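Local coordinates for type VI secretion system-associated protein TagF (Pseudomonas aeruginosa PAO1, PDB 2QNU) that is of unsettled molecular function but is probably an accessory protein of the type VI secretion system, at residues B[71-79]-B[111-122]; B[48-58]-B[207-215]. All blocks are in the same frame, centred on the assembly; numbering follows the deposited sequence.

In the fold
Following the chain from its N terminus, helix 48-53 and the turn after it come first and run into strand 58-62; strand 71-77 follows, then strand 89-95 and helix 110-121. Interaction 1 closes the shorter loop, its segments 32 residues apart at their closest ends, by laying that helix on strand 71-77. Interaction 2 brings together segments 149 residues apart at their closest ends, when 207-215, beyond the last strand of the sheet, returns to 48-58. The first loop is nested inside the second. Their centres lie about 16 Å apart, and the two meet directly: Val76 pairs with Trp58 through the backbone, Ser79 O is within hydrogen-bonding distance of Tyr52 OH, and Pro78 packs on Ser55.

Interaction 1: B[71-79]-B[111-122]; sequences AVTGVVMPS and WFEQVESLLLST
A helix laid on one face of the central antiparallel sheet makes this contact: strand 71-77 and helix 111-121 run in broadly the same direction, their axes 8.3 Å apart and crossing at -37°. No hydrogen bond joins the two segments directly, so side-chain fit carries the contact. Val75 is its middle, with both methyls used. CG1, set opposite the backbone N (chi1 -174°), meets Leu119 CD1 at 3.7 Å and also reaches the CG of Glu116, while CG2 lies against Val115 CG1, likewise at 3.7 Å. The Glu116 carboxylate serves other partners, forming salt bridges with Arg59 and Arg186.

Toward the start of the helix the Phe112 ring presents its edge to the strand. Thr73 OG1 lies near the ring plane, 3.2 Å from Phe112 CZ, and Gly74 O and Val75 CG2 also sit along this edge; the Thr73 hydroxyl itself is hydrogen-bonded to Phe60 O on the neighbouring strand. One face of Phe112 is covered by Trp111 CE3, 3.6 Å above its centre, and the indole brings its own edge to Gly74 CA, 4.0 Å from CZ3.

At the other end the Met77 selenomethionine chain is extended as far as SE and then bends (chi3 76°), which rests CE against the carbonyl oxygen of Leu119, 3.4 Å from Leu119 O. The hydrogen bonds to this carbonyl, in the last turn, come from Thr122 N and Thr122 OG1. A water completes this end by donating to Ser79 OG and Thr122 OG1. Leu119 and Val115 additionally touch strand 89-95, and Phe112 touches Arg59 of strand 58-62, so the helix spans at least three adjacent strands, the layered alpha/beta packing of a helix covering an antiparallel sheet.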
loop_
_atom_site.group_PDB
_atom_site.type_symbol
_atom_site.label_atom_id
_atom_site.label_comp_id
_atom_site.label_asym_id
_atom_site.label_seq_id
_atom_site.Cartn_x
_atom_site.Cartn_y
_atom_site.Cartn_z
ATOM N N ALA B 71 9.355 13.736 -5.986
ATOM C CA ALA B 71 8.660 12.662 -6.612
ATOM C C ALA B 71 8.498 12.997 -8.119
ATOM O O ALA B 71 8.575 14.183 -8.559
ATOM C CB ALA B 71 7.333 12.430 -5.961
ATOM N N VAL B 72 8.248 11.952 -8.896
ATOM C CA VAL B 72 8.083 12.136 -10.310
ATOM C C VAL B 72 6.997 11.209 -10.847
ATOM O O VAL B 72 6.854 10.016 -10.449
ATOM C CB VAL B 72 9.479 12.164 -11.047
ATOM C CG1 VAL B 72 10.355 11.051 -10.626
ATOM C CG2 VAL B 72 9.370 12.252 -12.597
ATOM N N THR B 73 6.189 11.807 -11.715
ATOM C CA THR B 73 5.160 11.074 -12.437
ATOM C C THR B 73 5.202 11.444 -13.925
ATOM O O THR B 73 5.698 12.501 -14.294
ATOM C CB THR B 73 3.786 11.328 -11.864
ATOM O OG1 THR B 73 2.858 10.407 -12.425
ATOM C CG2 THR B 73 3.320 12.744 -12.121
ATOM N N GLY B 74 4.735 10.527 -14.770
ATOM C CA GLY B 74 4.817 10.766 -16.194
ATOM C C GLY B 74 4.528 9.567 -17.048
ATOM O O GLY B 74 3.879 8.619 -16.611
ATOM N N VAL B 75 4.966 9.669 -18.291
ATOM C CA VAL B 75 4.843 8.578 -19.246
ATOM C C VAL B 75 6.128 8.494 -20.059
ATOM O O VAL B 75 6.706 9.500 -20.385
ATOM C CB VAL B 75 3.630 8.727 -20.184
ATOM C CG1 VAL B 75 3.478 7.452 -21.055
ATOM C CG2 VAL B 75 2.345 8.988 -19.416
ATOM N N VAL B 76 6.589 7.282 -20.339
ATOM C CA VAL B 76 7.785 7.106 -21.162
ATOM C C VAL B 76 7.421 6.205 -22.336
ATOM O O VAL B 76 6.633 5.271 -22.185
ATOM C CB VAL B 76 8.992 6.491 -20.415
ATOM C CG1 VAL B 76 8.642 5.194 -19.683
ATOM C CG2 VAL B 76 10.145 6.215 -21.374
HETATM N N MSE B 77 7.958 6.542 -23.516
HETATM C CA MSE B 77 7.697 5.821 -24.778
HETATM C C MSE B 77 8.966 5.528 -25.553
HETATM O O MSE B 77 9.782 6.393 -25.672
HETATM C CB MSE B 77 6.824 6.734 -25.676
HETATM C CG MSE B 77 6.468 6.079 -27.035
HETATM SE SE MSE B 77 5.548 7.384 -28.273
HETATM C CE MSE B 77 7.080 8.368 -28.773
ATOM N N PRO B 78 9.103 4.333 -26.151
ATOM C CA PRO B 78 10.249 4.104 -27.050
ATOM C C PRO B 78 10.293 5.144 -28.182
ATOM O O PRO B 78 9.251 5.502 -28.735
ATOM C CB PRO B 78 10.001 2.700 -27.628
ATOM C CG PRO B 78 9.051 2.070 -26.666
ATOM C CD PRO B 78 8.246 3.137 -26.019
ATOM N N SER B 79 11.475 5.651 -28.482
ATOM C CA SER B 79 11.627 6.747 -29.431
ATOM C C SER B 79 12.957 6.667 -30.160
ATOM O O SER B 79 13.741 5.695 -30.011
ATOM C CB SER B 79 11.458 8.087 -28.712
ATOM O OG SER B 79 11.282 9.164 -29.645
ATOM N N TRP B 111 -5.055 12.793 -17.215
ATOM C CA TRP B 111 -3.750 13.459 -17.407
ATOM C C TRP B 111 -2.789 12.547 -18.217
ATOM O O TRP B 111 -2.135 12.953 -19.162
ATOM C CB TRP B 111 -3.131 13.792 -16.039
ATOM C CG TRP B 111 -1.911 14.630 -16.138
ATOM C CD1 TRP B 111 -1.844 15.994 -16.383
ATOM C CD2 TRP B 111 -0.561 14.164 -16.065
ATOM N NE1 TRP B 111 -0.535 16.383 -16.427
ATOM C CE2 TRP B 111 0.272 15.285 -16.227
ATOM C CE3 TRP B 111 0.024 12.901 -15.850
ATOM C CZ2 TRP B 111 1.655 15.179 -16.213
ATOM C CZ3 TRP B 111 1.400 12.794 -15.812
ATOM C CH2 TRP B 111 2.202 13.926 -15.992
ATOM N N PHE B 112 -2.725 11.300 -17.797
ATOM C CA PHE B 112 -1.875 10.292 -18.440
ATOM C C PHE B 112 -2.227 10.015 -19.960
ATOM O O PHE B 112 -1.351 9.859 -20.842
ATOM C CB PHE B 112 -1.938 9.023 -17.589
ATOM C CG PHE B 112 -1.260 9.185 -16.223
ATOM C CD1 PHE B 112 0.115 9.155 -16.120
ATOM C CD2 PHE B 112 -2.007 9.401 -15.066
ATOM C CE1 PHE B 112 0.780 9.359 -14.866
ATOM C CE2 PHE B 112 -1.373 9.620 -13.799
ATOM C CZ PHE B 112 0.011 9.578 -13.706
ATOM N N GLU B 113 -3.515 9.935 -20.216
ATOM C CA GLU B 113 -4.025 9.803 -21.584
ATOM C C GLU B 113 -3.644 11.031 -22.427
ATOM O O GLU B 113 -3.144 10.883 -23.553
ATOM C CB GLU B 113 -5.524 9.595 -21.524
ATOM C CG GLU B 113 -5.850 8.203 -21.050
ATOM C CD GLU B 113 -7.318 7.961 -20.752
ATOM O OE1 GLU B 113 -8.126 8.887 -20.833
ATOM O OE2 GLU B 113 -7.658 6.834 -20.397
ATOM N N GLN B 114 -3.775 12.223 -21.851
ATOM C CA GLN B 114 -3.322 13.434 -22.527
ATOM C C GLN B 114 -1.830 13.395 -22.765
ATOM O O GLN B 114 -1.377 13.815 -23.800
ATOM C CB GLN B 114 -3.598 14.726 -21.734
ATOM C CG GLN B 114 -5.030 14.915 -21.305
ATOM C CD GLN B 114 -5.274 16.221 -20.480
ATOM O OE1 GLN B 114 -4.637 17.270 -20.728
ATOM N NE2 GLN B 114 -6.236 16.156 -19.522
ATOM N N VAL B 115 -1.038 12.955 -21.787
ATOM C CA VAL B 115 0.383 12.901 -21.990
ATOM C C VAL B 115 0.700 11.886 -23.079
ATOM O O VAL B 115 1.550 12.148 -23.918
ATOM C CB VAL B 115 1.191 12.537 -20.703
ATOM C CG1 VAL B 115 2.610 12.240 -21.081
ATOM C CG2 VAL B 115 1.134 13.685 -19.715
ATOM N N GLU B 116 0.072 10.717 -23.027
ATOM C CA GLU B 116 0.290 9.681 -24.087
ATOM C C GLU B 116 -0.044 10.216 -25.476
ATOM O O GLU B 116 0.681 9.971 -26.439
ATOM C CB GLU B 116 -0.558 8.444 -23.836
ATOM C CG GLU B 116 -0.108 7.592 -22.615
ATOM C CD GLU B 116 -1.016 6.398 -22.413
ATOM O OE1 GLU B 116 -2.121 6.415 -23.014
ATOM O OE2 GLU B 116 -0.649 5.417 -21.674
ATOM N N SER B 117 -1.125 10.980 -25.589
ATOM C CA SER B 117 -1.459 11.557 -26.923
ATOM C C SER B 117 -0.358 12.497 -27.390
ATOM O O SER B 117 -0.008 12.560 -28.585
ATOM C CB SER B 117 -2.836 12.205 -26.881
ATOM O OG SER B 117 -2.931 13.183 -27.864
ATOM N N LEU B 118 0.288 13.205 -26.464
ATOM C CA LEU B 118 1.335 14.124 -26.910
ATOM C C LEU B 118 2.563 13.375 -27.397
ATOM O O LEU B 118 3.131 13.713 -28.391
ATOM C CB LEU B 118 1.740 15.114 -25.812
ATOM C CG LEU B 118 0.723 16.195 -25.505
ATOM C CD1 LEU B 118 1.326 17.078 -24.447
ATOM C CD2 LEU B 118 0.321 16.996 -26.745
ATOM N N LEU B 119 3.015 12.392 -26.630
ATOM C CA LEU B 119 4.132 11.549 -27.054
ATOM C C LEU B 119 3.834 10.885 -28.434
ATOM O O LEU B 119 4.733 10.752 -29.276
ATOM C CB LEU B 119 4.343 10.452 -26.033
ATOM C CG LEU B 119 4.914 10.836 -24.637
ATOM C CD1 LEU B 119 4.863 9.658 -23.634
ATOM C CD2 LEU B 119 6.300 11.282 -24.756
ATOM N N LEU B 120 2.609 10.397 -28.597
ATOM C CA LEU B 120 2.219 9.695 -29.851
ATOM C C LEU B 120 2.317 10.678 -31.039
ATOM O O LEU B 120 2.870 10.339 -32.071
ATOM C CB LEU B 120 0.832 9.056 -29.715
ATOM C CG LEU B 120 0.895 7.872 -28.765
ATOM C CD1 LEU B 120 -0.463 7.560 -28.194
ATOM C CD2 LEU B 120 1.525 6.612 -29.304
ATOM N N SER B 121 1.912 11.923 -30.825
ATOM C CA SER B 121 1.979 12.952 -31.833
ATOM C C SER B 121 3.349 13.081 -32.468
ATOM O O SER B 121 3.459 13.505 -33.638
ATOM C CB SER B 121 1.496 14.315 -31.274
ATOM O OG SER B 121 2.522 14.982 -30.535
ATOM N N THR B 122 4.413 12.736 -31.733
ATOM C CA THR B 122 5.782 12.920 -32.260
ATOM C C THR B 122 6.174 11.818 -33.234
ATOM O O THR B 122 7.245 11.871 -33.820
ATOM C CB THR B 122 6.915 12.980 -31.119
ATOM O OG1 THR B 122 7.038 11.701 -30.488
ATOM C CG2 THR B 122 6.580 14.055 -30.101
HETATM O O HOH W 1 9.255 10.414 -31.349
#

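Interaction 2: B[48-58]-B[207-215]; sequences WLDAYLTSPLW and FGRFLTGEG
A tryptophan held on both faces and at its N-H is the distinctive feature here. Trp58 NE1 donates to Phe210 O at 3.0 Å (156° at the hydrogen), with the oxygen close to the indole plane and the donor on a carbonyl lone pair. The edge of the Phe210 ring points at one indole face, planes at 62°, CD1 standing 3.7 Å above it; Pro56 CB covers the opposite face. In-plane bond and flanking groups together would restrict rotation of the indole.

Leu211 packs against helix 48-53. Its CD1 comes within 3.6 Å of Trp48 NE1, CD2 faces the edge of the Tyr52 ring, and CB packs on Ala51 CB at 4.0 Å. One water links the two backbones, donating to Ala51 O and Leu211 O, and also to Thr54 OG1; a second donates to Ser55 OG and Pro56 O and only weakly to Phe210 O. Ser55 OG in turn donates to Tyr52 O at 2.6 Å.

Helix 209-212 thus packs against helix 48-53 through Leu211 and against the sheet through Phe210: Trp58 and Phe210 both touch Met196 of strand 194-199, while Trp48 and Tyr52 pack against helix 23-44.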
loop_
_atom_site.group_PDB
_atom_site.type_symbol
_atom_site.label_atom_id
_atom_site.label_comp_id
_atom_site.label_asym_id
_atom_site.label_seq_id
_atom_site.Cartn_x
_atom_site.Cartn_y
_atom_site.Cartn_z
ATOM N N TRP B 48 16.262 -7.505 -29.851
ATOM C CA TRP B 48 16.038 -6.281 -29.061
ATOM C C TRP B 48 15.134 -5.274 -29.780
ATOM O O TRP B 48 14.173 -4.713 -29.181
ATOM C CB TRP B 48 17.376 -5.596 -28.734
ATOM C CG TRP B 48 17.137 -4.358 -27.914
ATOM C CD1 TRP B 48 16.892 -4.314 -26.555
ATOM C CD2 TRP B 48 17.087 -3.007 -28.364
ATOM N NE1 TRP B 48 16.660 -3.016 -26.164
ATOM C CE2 TRP B 48 16.788 -2.193 -27.236
ATOM C CE3 TRP B 48 17.261 -2.387 -29.596
ATOM C CZ2 TRP B 48 16.667 -0.822 -27.324
ATOM C CZ3 TRP B 48 17.117 -0.998 -29.669
ATOM C CH2 TRP B 48 16.832 -0.244 -28.544
ATOM N N LEU B 49 15.454 -4.998 -31.055
ATOM C CA LEU B 49 14.862 -3.865 -31.760
ATOM C C LEU B 49 13.365 -4.036 -32.016
ATOM O O LEU B 49 12.573 -3.115 -31.813
ATOM C CB LEU B 49 15.628 -3.574 -33.028
ATOM C CG LEU B 49 15.075 -2.453 -33.875
ATOM C CD1 LEU B 49 15.146 -1.107 -33.185
ATOM C CD2 LEU B 49 15.830 -2.439 -35.212
ATOM N N ASP B 50 12.990 -5.258 -32.330
ATOM C CA ASP B 50 11.593 -5.643 -32.479
ATOM C C ASP B 50 10.788 -5.501 -31.218
ATOM O O ASP B 50 9.638 -5.001 -31.232
ATOM C CB ASP B 50 11.534 -7.108 -32.923
ATOM C CG ASP B 50 12.078 -7.313 -34.373
ATOM O OD1 ASP B 50 12.440 -6.314 -35.065
ATOM O OD2 ASP B 50 12.185 -8.493 -34.811
ATOM N N ALA B 51 11.377 -5.956 -30.119
ATOM C CA ALA B 51 10.743 -5.787 -28.777
ATOM C C ALA B 51 10.536 -4.323 -28.388
ATOM O O ALA B 51 9.429 -3.923 -27.959
ATOM C CB ALA B 51 11.614 -6.497 -27.717
ATOM N N TYR B 52 11.604 -3.548 -28.512
ATOM C CA TYR B 52 11.650 -2.127 -28.192
ATOM C C TYR B 52 10.588 -1.315 -28.972
ATOM O O TYR B 52 9.812 -0.528 -28.392
ATOM C CB TYR B 52 13.033 -1.576 -28.500
ATOM C CG TYR B 52 13.232 -0.045 -28.295
ATOM C CD1 TYR B 52 13.345 0.832 -29.396
ATOM C CD2 TYR B 52 13.337 0.520 -27.014
ATOM C CE1 TYR B 52 13.559 2.216 -29.237
ATOM C CE2 TYR B 52 13.543 1.900 -26.849
ATOM C CZ TYR B 52 13.663 2.737 -27.959
ATOM O OH TYR B 52 13.906 4.061 -27.798
ATOM N N LEU B 53 10.596 -1.509 -30.280
ATOM C CA LEU B 53 9.707 -0.757 -31.216
ATOM C C LEU B 53 8.255 -0.984 -30.975
ATOM O O LEU B 53 7.454 -0.073 -31.195
ATOM C CB LEU B 53 10.010 -1.198 -32.608
ATOM C CG LEU B 53 10.991 -0.390 -33.418
ATOM C CD1 LEU B 53 11.907 0.528 -32.718
ATOM C CD2 LEU B 53 11.734 -1.366 -34.307
ATOM N N THR B 54 7.886 -2.170 -30.506
ATOM C CA THR B 54 6.483 -2.441 -30.287
ATOM C C THR B 54 6.072 -2.508 -28.830
ATOM O O THR B 54 4.994 -3.044 -28.533
ATOM C CB THR B 54 6.114 -3.777 -30.896
ATOM O OG1 THR B 54 6.947 -4.780 -30.294
ATOM C CG2 THR B 54 6.323 -3.748 -32.425
ATOM N N SER B 55 6.962 -2.073 -27.922
ATOM C CA SER B 55 6.744 -2.154 -26.512
ATOM C C SER B 55 5.781 -1.023 -26.084
ATOM O O SER B 55 5.635 -0.011 -26.791
ATOM C CB SER B 55 8.069 -2.032 -25.758
ATOM O OG SER B 55 8.714 -0.819 -26.077
ATOM N N PRO B 56 5.116 -1.193 -24.926
ATOM C CA PRO B 56 4.171 -0.196 -24.417
ATOM C C PRO B 56 4.714 1.155 -24.043
ATOM O O PRO B 56 5.930 1.400 -23.847
ATOM C CB PRO B 56 3.633 -0.828 -23.137
ATOM C CG PRO B 56 3.840 -2.284 -23.357
ATOM C CD PRO B 56 5.175 -2.359 -24.040
ATOM N N LEU B 57 3.753 2.066 -23.951
ATOM C CA LEU B 57 3.989 3.311 -23.272
ATOM C C LEU B 57 3.675 2.993 -21.807
ATOM O O LEU B 57 2.616 2.350 -21.521
ATOM C CB LEU B 57 3.064 4.405 -23.815
ATOM C CG LEU B 57 3.567 5.052 -25.125
ATOM C CD1 LEU B 57 3.440 4.090 -26.330
ATOM C CD2 LEU B 57 2.825 6.327 -25.361
ATOM N N TRP B 58 4.638 3.341 -20.920
ATOM C CA TRP B 58 4.497 3.132 -19.506
ATOM C C TRP B 58 4.285 4.452 -18.773
ATOM O O TRP B 58 5.068 5.355 -18.810
ATOM C CB TRP B 58 5.702 2.391 -18.971
ATOM C CG TRP B 58 5.802 1.028 -19.518
ATOM C CD1 TRP B 58 6.653 0.604 -20.478
ATOM C CD2 TRP B 58 5.059 -0.102 -19.106
ATOM N NE1 TRP B 58 6.464 -0.742 -20.728
ATOM C CE2 TRP B 58 5.510 -1.206 -19.876
ATOM C CE3 TRP B 58 4.108 -0.320 -18.110
ATOM C CZ2 TRP B 58 4.994 -2.480 -19.723
ATOM C CZ3 TRP B 58 3.563 -1.567 -17.991
ATOM C CH2 TRP B 58 4.002 -2.633 -18.801
ATOM N N PHE B 207 15.024 -4.008 -16.900
ATOM C CA PHE B 207 14.558 -3.156 -18.028
ATOM C C PHE B 207 13.814 -3.876 -19.185
ATOM O O PHE B 207 12.689 -3.470 -19.594
ATOM C CB PHE B 207 15.691 -2.344 -18.614
ATOM C CG PHE B 207 15.202 -1.151 -19.422
ATOM C CD1 PHE B 207 14.795 0.028 -18.787
ATOM C CD2 PHE B 207 15.118 -1.220 -20.801
ATOM C CE1 PHE B 207 14.375 1.100 -19.522
ATOM C CE2 PHE B 207 14.669 -0.150 -21.533
ATOM C CZ PHE B 207 14.290 1.013 -20.901
ATOM N N GLY B 208 14.445 -4.937 -19.685
ATOM C CA GLY B 208 13.839 -5.842 -20.617
ATOM C C GLY B 208 12.370 -6.221 -20.459
ATOM O O GLY B 208 11.683 -6.409 -21.481
ATOM N N ARG B 209 11.889 -6.363 -19.223
ATOM C CA ARG B 209 10.525 -6.783 -18.949
ATOM C C ARG B 209 9.544 -5.709 -19.415
ATOM O O ARG B 209 8.435 -6.041 -19.806
ATOM C CB ARG B 209 10.296 -7.120 -17.431
ATOM C CG ARG B 209 10.920 -8.502 -17.050
ATOM C CD ARG B 209 12.162 -8.588 -16.086
ATOM N NE ARG B 209 11.738 -8.447 -14.719
ATOM C CZ ARG B 209 12.440 -8.634 -13.587
ATOM N NH1 ARG B 209 13.692 -9.104 -13.512
ATOM N NH2 ARG B 209 11.809 -8.343 -12.465
ATOM N N PHE B 210 9.975 -4.457 -19.423
ATOM C CA PHE B 210 9.143 -3.376 -20.016
ATOM C C PHE B 210 8.958 -3.547 -21.542
ATOM O O PHE B 210 8.096 -2.873 -22.126
ATOM C CB PHE B 210 9.793 -2.011 -19.848
ATOM C CG PHE B 210 9.810 -1.506 -18.439
ATOM C CD1 PHE B 210 8.627 -1.303 -17.741
ATOM C CD2 PHE B 210 11.027 -1.203 -17.821
ATOM C CE1 PHE B 210 8.656 -0.789 -16.419
ATOM C CE2 PHE B 210 11.071 -0.714 -16.485
ATOM C CZ PHE B 210 9.888 -0.543 -15.794
ATOM N N LEU B 211 9.831 -4.340 -22.173
ATOM C CA LEU B 211 9.808 -4.530 -23.656
ATOM C C LEU B 211 9.183 -5.853 -24.008
ATOM O O LEU B 211 8.533 -5.937 -25.015
ATOM C CB LEU B 211 11.171 -4.364 -24.333
ATOM C CG LEU B 211 12.149 -3.301 -23.803
ATOM C CD1 LEU B 211 13.542 -3.422 -24.429
ATOM C CD2 LEU B 211 11.653 -1.904 -23.942
ATOM N N THR B 212 9.320 -6.877 -23.169
ATOM C CA THR B 212 8.843 -8.160 -23.542
ATOM C C THR B 212 7.774 -8.712 -22.650
ATOM O O THR B 212 7.098 -9.664 -23.042
ATOM C CB THR B 212 9.998 -9.178 -23.566
ATOM O OG1 THR B 212 10.396 -9.478 -22.227
ATOM C CG2 THR B 212 11.154 -8.617 -24.313
ATOM N N GLY B 213 7.609 -8.149 -21.458
ATOM C CA GLY B 213 6.758 -8.777 -20.444
ATOM C C GLY B 213 7.199 -10.175 -19.994
ATOM O O GLY B 213 6.468 -10.875 -19.307
ATOM N N GLU B 214 8.386 -10.592 -20.359
ATOM C CA GLU B 214 8.791 -11.945 -20.065
ATOM C C GLU B 214 9.367 -12.066 -18.653
ATOM O O GLU B 214 9.893 -11.126 -18.123
ATOM C CB GLU B 214 9.800 -12.397 -21.096
ATOM C CG GLU B 214 9.225 -12.449 -22.517
ATOM C CD GLU B 214 10.271 -12.832 -23.550
ATOM O OE1 GLU B 214 11.498 -12.907 -23.206
ATOM O OE2 GLU B 214 9.877 -13.039 -24.739
ATOM N N GLY B 215 9.180 -13.203 -18.029
ATOM C CA GLY B 215 9.699 -13.414 -16.680
ATOM C C GLY B 215 9.340 -14.766 -16.140
ATOM O O GLY B 215 8.519 -15.512 -16.725
HETATM O O HOH W 2 7.472 -5.564 -27.417
HETATM O O HOH W 3 8.202 0.349 -23.365
#